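Local coordinates for mandelate racemase/muconate lactonizing protein (Paenibacillus sp., PDB 3VCC) that binds magnesium ions and, as a metal-dependent member of the enolase superfamily, probably dehydrates D-galacturonate, at residues 204-209 against 230-235; 18-23 against 372-377; 146-151 against 188-193; 53-58 against 104-109. All blocks are in the same frame, centred on the assembly; numbering follows the deposited sequence. Where two conformers were deposited one is given.

Contact 1 of 4, residues 204-209 against 230-235; sequences IMIDAN and YWLEEA. With MG (magnesium ion), chain D; MG (magnesium ion), chain C.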
loop_
_atom_site.group_PDB
_atom_site.type_symbol
_atom_site.label_atom_id
_atom_site.label_comp_id
_atom_site.label_asym_id
_atom_site.label_seq_id
_atom_site.Cartn_x
_atom_site.Cartn_y
_atom_site.Cartn_z
ATOM N N ILE A 204 -3.682 12.882 -10.873
ATOM C CA ILE A 204 -5.004 12.316 -10.676
ATOM C C ILE A 204 -5.035 10.873 -11.171
ATOM O O ILE A 204 -4.683 10.604 -12.327
ATOM C CB ILE A 204 -6.065 13.128 -11.455
ATOM C CG1 ILE A 204 -6.145 14.557 -10.922
ATOM C CG2 ILE A 204 -7.424 12.429 -11.409
ATOM C CD1 ILE A 204 -6.516 14.635 -9.453
ATOM N N MET A 205 -5.450 9.954 -10.298
ATOM C CA MET A 205 -5.588 8.553 -10.675
ATOM C C MET A 205 -7.033 8.116 -10.540
ATOM O O MET A 205 -7.756 8.634 -9.687
ATOM C CB MET A 205 -4.691 7.674 -9.805
ATOM C CG MET A 205 -3.244 7.715 -10.241
ATOM S SD MET A 205 -2.125 7.877 -8.863
ATOM C CE MET A 205 -2.290 9.627 -8.571
ATOM N N ILE A 206 -7.470 7.179 -11.378
ATOM C CA ILE A 206 -8.822 6.656 -11.202
ATOM C C ILE A 206 -8.793 5.149 -11.072
ATOM O O ILE A 206 -7.954 4.470 -11.681
ATOM C CB ILE A 206 -9.830 7.112 -12.305
ATOM C CG1 ILE A 206 -9.438 6.586 -13.684
ATOM C CG2 ILE A 206 -9.964 8.640 -12.330
ATOM C CD1 ILE A 206 -10.423 7.043 -14.795
ATOM N N ASP A 207 -9.715 4.634 -10.274
ATOM C CA ASP A 207 -9.731 3.228 -9.920
ATOM C C ASP A 207 -11.164 2.733 -10.038
ATOM O O ASP A 207 -12.037 3.137 -9.268
ATOM C CB ASP A 207 -9.168 3.054 -8.505
ATOM C CG ASP A 207 -9.145 1.612 -8.040
ATOM O OD1 ASP A 207 -9.670 0.730 -8.744
ATOM O OD2 ASP A 207 -8.612 1.367 -6.927
ATOM N N ALA A 208 -11.416 1.884 -11.041
ATOM C CA ALA A 208 -12.771 1.417 -11.302
ATOM C C ALA A 208 -13.164 0.145 -10.552
ATOM O O ALA A 208 -14.324 -0.279 -10.624
ATOM C CB ALA A 208 -13.000 1.235 -12.811
ATOM N N ASN A 209 -12.223 -0.462 -9.830
ATOM C CA ASN A 209 -12.483 -1.742 -9.178
ATOM C C ASN A 209 -13.233 -2.701 -10.092
ATOM O O ASN A 209 -14.167 -3.381 -9.675
ATOM C CB ASN A 209 -13.195 -1.582 -7.838
ATOM C CG ASN A 209 -12.286 -1.012 -6.779
ATOM O OD1 ASN A 209 -12.306 0.185 -6.531
ATOM N ND2 ASN A 209 -11.452 -1.863 -6.174
ATOM N N TYR A 230 -3.088 10.428 -14.489
ATOM C CA TYR A 230 -1.789 9.792 -14.341
ATOM C C TYR A 230 -1.894 8.295 -14.580
ATOM O O TYR A 230 -1.095 7.715 -15.330
ATOM C CB TYR A 230 -1.184 10.092 -12.973
ATOM C CG TYR A 230 0.227 9.574 -12.847
ATOM C CD1 TYR A 230 1.287 10.206 -13.491
ATOM C CD2 TYR A 230 0.502 8.440 -12.098
ATOM C CE1 TYR A 230 2.586 9.719 -13.378
ATOM C CE2 TYR A 230 1.793 7.955 -11.976
ATOM C CZ TYR A 230 2.829 8.597 -12.620
ATOM O OH TYR A 230 4.109 8.100 -12.490
ATOM N N TRP A 231 -2.867 7.654 -13.944
ATOM C CA TRP A 231 -3.113 6.253 -14.265
ATOM C C TRP A 231 -4.560 5.817 -14.144
ATOM O O TRP A 231 -5.384 6.469 -13.493
ATOM C CB TRP A 231 -2.145 5.311 -13.513
ATOM C CG TRP A 231 -2.457 4.905 -12.059
ATOM C CD1 TRP A 231 -3.666 4.532 -11.517
ATOM C CD2 TRP A 231 -1.496 4.797 -10.998
ATOM N NE1 TRP A 231 -3.508 4.208 -10.188
ATOM C CE2 TRP A 231 -2.188 4.368 -9.842
ATOM C CE3 TRP A 231 -0.116 5.026 -10.915
ATOM C CZ2 TRP A 231 -1.543 4.171 -8.608
ATOM C CZ3 TRP A 231 0.527 4.836 -9.678
ATOM C CH2 TRP A 231 -0.192 4.408 -8.548
ATOM N N LEU A 232 -4.843 4.700 -14.797
ATOM C CA LEU A 232 -6.138 4.067 -14.806
ATOM C C LEU A 232 -5.951 2.688 -14.219
ATOM O O LEU A 232 -5.220 1.854 -14.764
ATOM C CB LEU A 232 -6.649 3.937 -16.244
ATOM C CG LEU A 232 -7.765 2.927 -16.490
ATOM C CD1 LEU A 232 -9.047 3.353 -15.744
ATOM C CD2 LEU A 232 -8.006 2.759 -17.997
ATOM N N GLU A 233 -6.619 2.459 -13.100
ATOM C CA GLU A 233 -6.407 1.268 -12.295
ATOM C C GLU A 233 -7.639 0.364 -12.340
ATOM O O GLU A 233 -8.763 0.824 -12.118
ATOM C CB GLU A 233 -6.116 1.683 -10.849
ATOM C CG GLU A 233 -6.126 0.529 -9.841
ATOM C CD GLU A 233 -5.613 0.961 -8.467
ATOM O OE1 GLU A 233 -4.977 2.027 -8.365
ATOM O OE2 GLU A 233 -5.842 0.232 -7.492
ATOM N N GLU A 234 -7.416 -0.916 -12.631
ATOM C CA GLU A 234 -8.473 -1.920 -12.634
ATOM C C GLU A 234 -9.760 -1.465 -13.347
ATOM O O GLU A 234 -10.848 -1.490 -12.763
ATOM C CB GLU A 234 -8.782 -2.397 -11.207
ATOM C CG GLU A 234 -7.598 -3.127 -10.541
ATOM C CD GLU A 234 -8.037 -4.221 -9.576
ATOM O OE1 GLU A 234 -8.700 -3.927 -8.556
ATOM O OE2 GLU A 234 -7.693 -5.394 -9.813
ATOM N N ALA A 235 -9.618 -1.035 -14.597
ATOM C CA ALA A 235 -10.781 -0.683 -15.414
ATOM C C ALA A 235 -11.712 -1.891 -15.506
ATOM O O ALA A 235 -12.931 -1.754 -15.417
ATOM C CB ALA A 235 -10.325 -0.238 -16.818
HETATM MG MG MG D . -7.477 -0.512 -6.439
HETATM MG MG MG C . -6.998 -6.583 -11.466
HETATM O O HOH W 1 -8.770 -1.589 -7.862
HETATM O O HOH W 2 -11.150 -4.578 -7.714
HETATM O O HOH W 3 -9.015 -1.264 -4.832
HETATM O O HOH W 4 -8.350 -5.515 -12.830
HETATM O O HOH W 5 -5.476 -7.657 -10.224
HETATM O O HOH W 6 -8.643 -7.995 -10.948
HETATM O O HOH W 7 -6.522 0.612 -4.788
#
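M205 lies over the indole of W231 on the face of the sheet that also carries the metal ligands. Its CG is 3.4 Å from W231 CG, almost on the normal of the five-membered ring, a CH-pi contact. The sulfur stands over the six-membered ring in a Met-aromatic contact, SD being 3.6 Å from W231 CE2. W231 CG sits between its backbone N and carbonyl carbon (chi1 83°), which swings the ring across toward strand 204-207. NE1 donates to the anti lone pair of E233 OE1 at 3.2 Å, though the oxygen is tilted from the ring plane; K168 and Q283 also hold OE1. With a leucine in place of W231, M205 would probably lose its flat partner and E233 OE1 one of the donors that fix its carboxylate. The strands are parallel neighbours in the enolase-type TIM barrel, in a beta-alpha-beta unit with helix 214-223, and I206 CG1 meets L232 CD1 at 3.9 Å on the other face. The D207 and E233 carboxylates stack with planes 27° apart; D207 OD2 and E233 OE2 share one magnesium ion, at 2.2 Å and 2.1 Å, with E263. D207 OD1 closes an Asx turn to N209 N, and E234 OE2 serves the second magnesium with E238 and D261. D207 OD2 and E233 OE2 lie 3.0 Å apart, a closeness the metal, with K170 at OD2, probably makes tolerable.

Contact 2 of 4, residues 18-23 against 372-377; sequences EFAKLT and ELVTYL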
loop_
_atom_site.group_PDB
_atom_site.type_symbol
_atom_site.label_atom_id
_atom_site.label_comp_id
_atom_site.label_asym_id
_atom_site.label_seq_id
_atom_site.Cartn_x
_atom_site.Cartn_y
_atom_site.Cartn_z
ATOM N N GLU A 18 4.687 -13.016 20.052
ATOM C CA GLU A 18 3.409 -12.668 20.647
ATOM C C GLU A 18 2.586 -11.966 19.594
ATOM O O GLU A 18 3.150 -11.281 18.754
ATOM C CB GLU A 18 3.621 -11.712 21.820
ATOM C CG GLU A 18 4.571 -12.241 22.903
ATOM C CD GLU A 18 4.983 -11.147 23.871
ATOM O OE1 GLU A 18 5.974 -10.431 23.609
ATOM O OE2 GLU A 18 4.297 -10.994 24.897
ATOM N N PHE A 19 1.264 -12.110 19.670
ATOM C CA PHE A 19 0.351 -11.637 18.628
ATOM C C PHE A 19 -0.852 -10.902 19.229
ATOM O O PHE A 19 -1.408 -11.340 20.240
ATOM C CB PHE A 19 -0.172 -12.820 17.827
ATOM C CG PHE A 19 -1.170 -12.434 16.770
ATOM C CD1 PHE A 19 -2.526 -12.476 17.041
ATOM C CD2 PHE A 19 -0.749 -11.994 15.528
ATOM C CE1 PHE A 19 -3.451 -12.103 16.086
ATOM C CE2 PHE A 19 -1.673 -11.620 14.552
ATOM C CZ PHE A 19 -3.021 -11.672 14.834
ATOM N N ALA A 20 -1.263 -9.804 18.594
ATOM C CA ALA A 20 -2.431 -9.055 19.039
ATOM C C ALA A 20 -3.022 -8.231 17.903
ATOM O O ALA A 20 -2.313 -7.836 16.997
ATOM C CB ALA A 20 -2.064 -8.139 20.187
ATOM N N LYS A 21 -4.315 -7.950 17.987
ATOM C CA LYS A 21 -4.987 -7.119 16.986
ATOM C C LYS A 21 -5.193 -5.717 17.547
ATOM O O LYS A 21 -5.849 -5.546 18.579
ATOM C CB LYS A 21 -6.329 -7.756 16.614
ATOM C CG LYS A 21 -7.157 -6.943 15.595
ATOM C CD LYS A 21 -8.383 -7.725 15.133
ATOM C CE LYS A 21 -9.629 -7.363 15.936
ATOM N NZ LYS A 21 -10.218 -6.051 15.531
ATOM N N LEU A 22 -4.622 -4.712 16.884
ATOM C CA LEU A 22 -4.796 -3.326 17.319
ATOM C C LEU A 22 -5.961 -2.694 16.551
ATOM O O LEU A 22 -6.296 -3.127 15.446
ATOM C CB LEU A 22 -3.518 -2.509 17.085
ATOM C CG LEU A 22 -2.169 -3.069 17.553
ATOM C CD1 LEU A 22 -1.142 -1.946 17.640
ATOM C CD2 LEU A 22 -2.300 -3.755 18.904
ATOM N N THR A 23 -6.579 -1.672 17.131
ATOM C CA THR A 23 -7.749 -1.088 16.500
ATOM C C THR A 23 -7.662 0.425 16.495
ATOM O O THR A 23 -7.006 1.031 17.347
ATOM C CB THR A 23 -9.044 -1.492 17.234
ATOM O OG1 THR A 23 -8.997 -1.007 18.578
ATOM C CG2 THR A 23 -9.211 -2.997 17.253
ATOM N N GLU A 372 2.694 -1.634 26.895
ATOM C CA GLU A 372 1.697 -2.029 27.891
ATOM C C GLU A 372 0.328 -2.331 27.289
ATOM O O GLU A 372 -0.337 -3.298 27.676
ATOM C CB GLU A 372 1.573 -0.968 28.992
ATOM C CG GLU A 372 2.825 -0.836 29.848
ATOM C CD GLU A 372 4.009 -0.251 29.091
ATOM O OE1 GLU A 372 3.784 0.595 28.191
ATOM O OE2 GLU A 372 5.164 -0.641 29.398
ATOM N N LEU A 373 -0.098 -1.505 26.342
ATOM C CA LEU A 373 -1.361 -1.770 25.666
ATOM C C LEU A 373 -1.261 -3.060 24.847
ATOM O O LEU A 373 -2.177 -3.886 24.833
ATOM C CB LEU A 373 -1.732 -0.607 24.760
ATOM C CG LEU A 373 -2.992 -0.849 23.950
ATOM C CD1 LEU A 373 -4.158 -1.158 24.900
ATOM C CD2 LEU A 373 -3.262 0.371 23.094
ATOM N N VAL A 374 -0.147 -3.243 24.152
ATOM C CA VAL A 374 -0.024 -4.431 23.333
ATOM C C VAL A 374 -0.025 -5.662 24.229
ATOM O O VAL A 374 -0.685 -6.654 23.931
ATOM C CB VAL A 374 1.208 -4.375 22.397
ATOM C CG1 VAL A 374 1.343 -5.678 21.638
ATOM C CG2 VAL A 374 1.046 -3.233 21.414
ATOM N N THR A 375 0.693 -5.587 25.343
ATOM C CA THR A 375 0.696 -6.688 26.306
ATOM C C THR A 375 -0.738 -7.027 26.769
ATOM O O THR A 375 -1.128 -8.196 26.817
ATOM C CB THR A 375 1.624 -6.384 27.502
ATOM O OG1 THR A 375 2.974 -6.228 27.029
ATOM C CG2 THR A 375 1.574 -7.510 28.532
ATOM N N TYR A 376 -1.530 -6.003 27.074
ATOM C CA TYR A 376 -2.921 -6.218 27.467
ATOM C C TYR A 376 -3.706 -6.956 26.375
ATOM O O TYR A 376 -4.373 -7.955 26.639
ATOM C CB TYR A 376 -3.617 -4.891 27.782
ATOM C CG TYR A 376 -5.083 -5.076 28.104
ATOM C CD1 TYR A 376 -5.478 -5.648 29.309
ATOM C CD2 TYR A 376 -6.071 -4.701 27.199
ATOM C CE1 TYR A 376 -6.817 -5.833 29.623
ATOM C CE2 TYR A 376 -7.420 -4.885 27.498
ATOM C CZ TYR A 376 -7.785 -5.449 28.715
ATOM O OH TYR A 376 -9.110 -5.639 29.026
ATOM N N LEU A 377 -3.597 -6.469 25.144
ATOM C CA LEU A 377 -4.316 -7.045 24.011
ATOM C C LEU A 377 -3.862 -8.475 23.706
ATOM O O LEU A 377 -4.669 -9.335 23.365
ATOM C CB LEU A 377 -4.139 -6.153 22.782
ATOM C CG LEU A 377 -4.746 -4.759 22.987
ATOM C CD1 LEU A 377 -4.451 -3.892 21.777
ATOM C CD2 LEU A 377 -6.247 -4.842 23.249
HETATM O O HOH W 8 -5.595 -9.172 20.375
#
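A20 and L377 mark the point where helix 372-377 passes strand 18-23 nearly at right angles, their CA atoms 5.7 Å apart. The two short axes cross at 103° and come within 7.8 Å, and the strand is met by V374 and L377, about one turn apart. L377 does most of the touching. Its CB rests against the methyl of A20, 3.9 Å from A20 CB, and that small side chain lets the helix backbone come down close to the strand. With CG anti to its own carbonyl carbon (chi1 -63°), the L377 side chain runs on past A20 to L22. There the two leucines cross at about a right angle, methyl against methyl, with L22 CD2 3.6 Å from L377 CD1. The same CD1 also lies beside the backbone of K21. One turn earlier in the helix, V374 adds a looser layer: its CG2 is 4.2 Å from L22 CD2. The direct contact is apolar, but a water bridges the backbones, accepting from K21 N and donating to L377 O. All this belongs to the capping domain of the enolase fold, where the C-terminal helix 371-380 packs on the antiparallel sheet built largely from the N-terminus. A20 and E18 also touch I378 of that helix, whereas F19 and K21 turn from it and pack along strand 42-52; F19 also meets the ring of W383.

Contact 3 of 4, residues 146-151 against 188-193; sequences RAAVAL and IAIVRG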
loop_
_atom_site.group_PDB
_atom_site.type_symbol
_atom_site.label_atom_id
_atom_site.label_comp_id
_atom_site.label_asym_id
_atom_site.label_seq_id
_atom_site.Cartn_x
_atom_site.Cartn_y
_atom_site.Cartn_z
ATOM N N ARG A 146 -24.309 17.599 -9.423
ATOM C CA ARG A 146 -23.485 18.735 -9.021
ATOM C C ARG A 146 -23.193 18.708 -7.526
ATOM O O ARG A 146 -22.085 19.051 -7.095
ATOM C CB ARG A 146 -24.155 20.053 -9.411
ATOM C CG ARG A 146 -24.211 20.289 -10.906
ATOM C CD ARG A 146 -25.360 21.218 -11.278
ATOM N NE ARG A 146 -26.648 20.524 -11.327
ATOM C CZ ARG A 146 -27.601 20.612 -10.400
ATOM N NH1 ARG A 146 -27.431 21.364 -9.317
ATOM N NH2 ARG A 146 -28.735 19.940 -10.560
ATOM N N ALA A 147 -24.195 18.313 -6.741
ATOM C CA ALA A 147 -24.031 18.144 -5.294
ATOM C C ALA A 147 -22.946 17.110 -5.018
ATOM O O ALA A 147 -22.094 17.302 -4.149
ATOM C CB ALA A 147 -25.327 17.695 -4.668
ATOM N N ALA A 148 -23.004 16.006 -5.759
ATOM C CA ALA A 148 -22.032 14.926 -5.642
ATOM C C ALA A 148 -20.612 15.393 -5.925
ATOM O O ALA A 148 -19.681 15.040 -5.200
ATOM C CB ALA A 148 -22.407 13.771 -6.574
ATOM N N VAL A 149 -20.445 16.174 -6.987
ATOM C CA VAL A 149 -19.142 16.743 -7.324
ATOM C C VAL A 149 -18.649 17.638 -6.182
ATOM O O VAL A 149 -17.514 17.504 -5.730
ATOM C CB VAL A 149 -19.185 17.533 -8.659
ATOM C CG1 VAL A 149 -17.874 18.275 -8.903
ATOM C CG2 VAL A 149 -19.501 16.596 -9.841
ATOM N N ALA A 150 -19.508 18.526 -5.695
ATOM C CA ALA A 150 -19.105 19.424 -4.616
ATOM C C ALA A 150 -18.685 18.663 -3.349
ATOM O O ALA A 150 -17.790 19.087 -2.638
ATOM C CB ALA A 150 -20.216 20.429 -4.297
ATOM N N LEU A 151 -19.337 17.544 -3.062
ATOM C CA LEU A 151 -19.010 16.801 -1.851
ATOM C C LEU A 151 -17.634 16.141 -2.015
ATOM O O LEU A 151 -16.795 16.179 -1.108
ATOM C CB LEU A 151 -20.097 15.766 -1.535
ATOM C CG LEU A 151 -19.927 14.906 -0.275
ATOM C CD1 LEU A 151 -21.265 14.346 0.182
ATOM C CD2 LEU A 151 -18.938 13.778 -0.501
ATOM N N ILE A 188 -17.413 10.792 -14.327
ATOM C CA ILE A 188 -16.672 11.733 -15.153
ATOM C C ILE A 188 -16.711 13.123 -14.530
ATOM O O ILE A 188 -15.683 13.789 -14.438
ATOM C CB ILE A 188 -17.252 11.778 -16.575
ATOM C CG1 ILE A 188 -16.898 10.470 -17.311
ATOM C CG2 ILE A 188 -16.740 13.014 -17.333
ATOM C CD1 ILE A 188 -17.857 10.106 -18.445
ATOM N N ALA A 189 -17.896 13.540 -14.103
ATOM C CA ALA A 189 -18.066 14.857 -13.500
ATOM C C ALA A 189 -17.257 15.004 -12.197
ATOM O O ALA A 189 -16.666 16.056 -11.935
ATOM C CB ALA A 189 -19.543 15.135 -13.247
ATOM N N ILE A 190 -17.246 13.956 -11.376
ATOM C CA ILE A 190 -16.450 13.953 -10.156
ATOM C C ILE A 190 -14.946 14.051 -10.422
ATOM O O ILE A 190 -14.234 14.803 -9.739
ATOM C CB ILE A 190 -16.781 12.726 -9.284
ATOM C CG1 ILE A 190 -18.181 12.899 -8.681
ATOM C CG2 ILE A 190 -15.732 12.532 -8.174
ATOM C CD1 ILE A 190 -18.774 11.654 -8.095
ATOM N N VAL A 191 -14.450 13.292 -11.394
ATOM C CA VAL A 191 -13.033 13.373 -11.730
ATOM C C VAL A 191 -12.647 14.785 -12.176
ATOM O O VAL A 191 -11.609 15.313 -11.769
ATOM C CB VAL A 191 -12.638 12.338 -12.778
ATOM C CG1 VAL A 191 -11.163 12.500 -13.148
ATOM C CG2 VAL A 191 -12.902 10.944 -12.235
ATOM N N ARG A 192 -13.498 15.393 -12.999
ATOM C CA ARG A 192 -13.256 16.748 -13.479
ATOM C C ARG A 192 -13.174 17.704 -12.302
ATOM O O ARG A 192 -12.278 18.544 -12.224
ATOM C CB ARG A 192 -14.371 17.203 -14.427
ATOM C CG ARG A 192 -14.442 16.433 -15.724
ATOM C CD ARG A 192 -15.263 17.192 -16.774
ATOM N NE ARG A 192 -14.919 16.755 -18.123
ATOM C CZ ARG A 192 -13.886 17.227 -18.811
ATOM N NH1 ARG A 192 -13.102 18.155 -18.276
ATOM N NH2 ARG A 192 -13.636 16.775 -20.032
ATOM N N GLY A 193 -14.125 17.571 -11.384
ATOM C CA GLY A 193 -14.203 18.453 -10.237
ATOM C C GLY A 193 -12.958 18.335 -9.384
ATOM O O GLY A 193 -12.419 19.340 -8.927
#
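V149 and A189 meet in the outer helical layer of the TIM barrel, where helix 145-161 lies beside helix 180-198. Each helix leads out of its own barrel strand, 126-135 and 167-170, and these strands are parallel neighbours, so the contact joins successive beta-alpha units. The short helical segments run in broadly the same direction, crossing at -38° with axes 8.7 Å apart. V149 is the residue that reaches across, and its two methyls straddle different parts of the facing helix. CG2, held anti to its own carbonyl carbon, settles on the turn formed by A189 and I190: it is 3.7 Å from A189 CB and 3.6 Å from A189 O. Beside it, I190 leans in with CG1, which lies 4.1 Å from V149 CG2. I190 also packs on I169 of barrel strand 167-170 and, on the neighbouring helix, on M152, one turn after A148. A148 makes a looser contact at the margin, with CB 4.5 Å from I190 CD1. The direct contacts between the two segments are apolar, although G193 O accepts a hydrogen bond from Q153 farther along helix 145-161. The close approach probably depends on G193 having no side chain, because a CB there would fall about 2.5 Å from V149 CG1, too near to fit. With no CB in the way, V149 CG1 rests 3.9 Å from G193 CA.

Contact 4 of 4, residues 53-58 against 104-109; sequences DGQTGY and GQRQGK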
loop_
_atom_site.group_PDB
_atom_site.type_symbol
_atom_site.label_atom_id
_atom_site.label_comp_id
_atom_site.label_asym_id
_atom_site.label_seq_id
_atom_site.Cartn_x
_atom_site.Cartn_y
_atom_site.Cartn_z
ATOM N N ASP A 53 17.317 -12.462 21.199
ATOM C CA ASP A 53 18.460 -12.021 21.991
ATOM C C ASP A 53 18.127 -10.830 22.902
ATOM O O ASP A 53 18.876 -9.851 22.958
ATOM C CB ASP A 53 19.651 -11.680 21.087
ATOM C CG ASP A 53 20.927 -11.459 21.879
ATOM O OD1 ASP A 53 21.146 -12.212 22.842
ATOM O OD2 ASP A 53 21.692 -10.524 21.561
ATOM N N GLY A 54 17.001 -10.915 23.608
ATOM C CA GLY A 54 16.662 -9.937 24.634
ATOM C C GLY A 54 16.134 -8.592 24.143
ATOM O O GLY A 54 15.984 -7.637 24.915
ATOM N N GLN A 55 15.845 -8.514 22.852
ATOM C CA GLN A 55 15.423 -7.259 22.236
ATOM C C GLN A 55 14.149 -7.506 21.435
ATOM O O GLN A 55 13.983 -8.573 20.852
ATOM C CB GLN A 55 16.525 -6.762 21.307
ATOM C CG GLN A 55 16.120 -5.601 20.423
ATOM C CD GLN A 55 16.933 -4.363 20.721
ATOM O OE1 GLN A 55 18.168 -4.369 20.617
ATOM N NE2 GLN A 55 16.253 -3.300 21.119
ATOM N N THR A 56 13.249 -6.529 21.389
ATOM C CA THR A 56 11.976 -6.754 20.711
ATOM C C THR A 56 11.858 -6.026 19.370
ATOM O O THR A 56 12.481 -4.985 19.149
ATOM C CB THR A 56 10.769 -6.398 21.611
ATOM O OG1 THR A 56 10.671 -4.973 21.763
ATOM C CG2 THR A 56 10.893 -7.072 22.977
ATOM N N GLY A 57 11.057 -6.599 18.477
ATOM C CA GLY A 57 10.690 -5.939 17.239
ATOM C C GLY A 57 9.204 -6.120 16.998
ATOM O O GLY A 57 8.629 -7.158 17.331
ATOM N N TYR A 58 8.575 -5.109 16.413
ATOM C CA TYR A 58 7.142 -5.140 16.166
ATOM C C TYR A 58 6.860 -5.035 14.676
ATOM O O TYR A 58 7.593 -4.359 13.950
ATOM C CB TYR A 58 6.485 -3.908 16.790
ATOM C CG TYR A 58 6.306 -3.898 18.295
ATOM C CD1 TYR A 58 5.094 -4.275 18.863
ATOM C CD2 TYR A 58 7.322 -3.457 19.137
ATOM C CE1 TYR A 58 4.903 -4.242 20.222
ATOM C CE2 TYR A 58 7.140 -3.422 20.516
ATOM C CZ TYR A 58 5.920 -3.816 21.047
ATOM O OH TYR A 58 5.696 -3.793 22.414
ATOM N N GLY A 104 16.469 -3.524 12.635
ATOM C CA GLY A 104 16.668 -2.087 12.710
ATOM C C GLY A 104 16.921 -1.603 14.131
ATOM O O GLY A 104 17.806 -0.774 14.355
ATOM N N GLN A 105 16.160 -2.126 15.092
ATOM C CA GLN A 105 16.396 -1.811 16.509
ATOM C C GLN A 105 17.821 -2.205 16.945
ATOM O O GLN A 105 18.539 -1.409 17.558
ATOM C CB GLN A 105 15.370 -2.509 17.414
ATOM C CG GLN A 105 13.892 -2.175 17.138
ATOM C CD GLN A 105 13.591 -0.680 17.125
ATOM O OE1 GLN A 105 14.118 0.082 17.942
ATOM N NE2 GLN A 105 12.725 -0.254 16.190
ATOM N N ARG A 106 18.218 -3.436 16.630
ATOM C CA ARG A 106 19.507 -3.969 17.082
ATOM C C ARG A 106 20.682 -3.221 16.440
ATOM O O ARG A 106 21.644 -2.864 17.123
ATOM C CB ARG A 106 19.565 -5.477 16.802
ATOM C CG ARG A 106 20.922 -6.140 17.012
ATOM C CD ARG A 106 21.492 -5.888 18.413
ATOM N NE ARG A 106 20.641 -6.339 19.511
ATOM C CZ ARG A 106 20.646 -7.571 20.013
ATOM N NH1 ARG A 106 21.430 -8.508 19.484
ATOM N NH2 ARG A 106 19.851 -7.879 21.031
ATOM N N GLN A 107 20.582 -2.937 15.142
ATOM C CA GLN A 107 21.647 -2.240 14.422
ATOM C C GLN A 107 21.545 -0.730 14.569
ATOM O O GLN A 107 22.470 -0.015 14.216
ATOM C CB GLN A 107 21.635 -2.591 12.935
ATOM C CG GLN A 107 21.987 -4.021 12.605
ATOM C CD GLN A 107 21.896 -4.287 11.120
ATOM O OE1 GLN A 107 21.030 -5.030 10.669
ATOM N NE2 GLN A 107 22.786 -3.671 10.349
ATOM N N GLY A 108 20.421 -0.243 15.089
ATOM C CA GLY A 108 20.190 1.187 15.170
ATOM C C GLY A 108 20.096 1.865 13.814
ATOM O O GLY A 108 20.680 2.925 13.599
ATOM N N LYS A 109 19.359 1.254 12.890
ATOM C CA LYS A 109 19.171 1.830 11.553
ATOM C C LYS A 109 17.714 1.714 11.112
ATOM O O LYS A 109 17.030 0.758 11.482
ATOM C CB LYS A 109 20.032 1.109 10.509
ATOM C CG LYS A 109 21.534 1.182 10.711
ATOM C CD LYS A 109 22.239 0.457 9.566
ATOM C CE LYS A 109 23.637 -0.005 9.961
ATOM N NZ LYS A 109 24.677 0.986 9.580
HETATM O O HOH W 9 19.471 -5.882 23.447
#
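R106 meets D53 through NH1 and NH2. NH1 forms a salt bridge to the anti lone pair of D53 OD2 at 2.9 Å, and NH2 donates to the backbone D53 O, also at 2.9 Å. That carbonyl oxygen lies in the guanidinium plane, but NH2 stands above the plane of the carbonyl itself, and the carboxylate is turned 79° against the guanidinium. A second, weak bond from NH2 to D53 OD2 shares the same acceptor. The third donor, NE, points at Q55 OE1 in a nearly straight but weak bond of 3.3 Å. R106 arrives there by leaving the helix with CG anti to N (chi1 171°) and then bending at the next two torsions, which brings the guanidinium across to the turn; W12 adds a cation-pi contact. A methionine in place of R106 would probably leave the D53 carboxylate without its positive mate and the Q55 side chain freer to turn. D53 and G54 form the tight hairpin turn between strands 42-52 and 55-60 of the antiparallel sheet, and helix 92-107 ends opposite it in a Schellman motif, with G108 at C-prime and K109 N bonded to G104 O. One residue before R106, Q105 supplies the packing. Its CB lies 3.9 Å from Q55 NE2, the side chains crossing at about a right angle, and its CG rests 3.7 Å from T56 O.

How the contacts relate
The contacts fall into two groups, contacts 1 and 3 in the barrel, contacts 2 and 4 in the capping domain; contact 1 lies across the chain's centre from contacts 2 and 4. Contacts 1 and 3 have centres 16 Å apart; helix 180-198 is followed by strand 204-207, and V191 CG2 packs on I206 CG2 at 3.7 Å, so the helix layer backs the strand bearing D207. Contacts 2 and 4, 19 Å apart between centres, reach the same antiparallel sheet; V374 CG1 touches Y58 CE1 at 4.1 Å. Contact 1 alone carries magnesium ligands; contacts 2 and 4 lie 36 Å and 39 Å from it, centre to centre, so both are structural contacts far from the metal site.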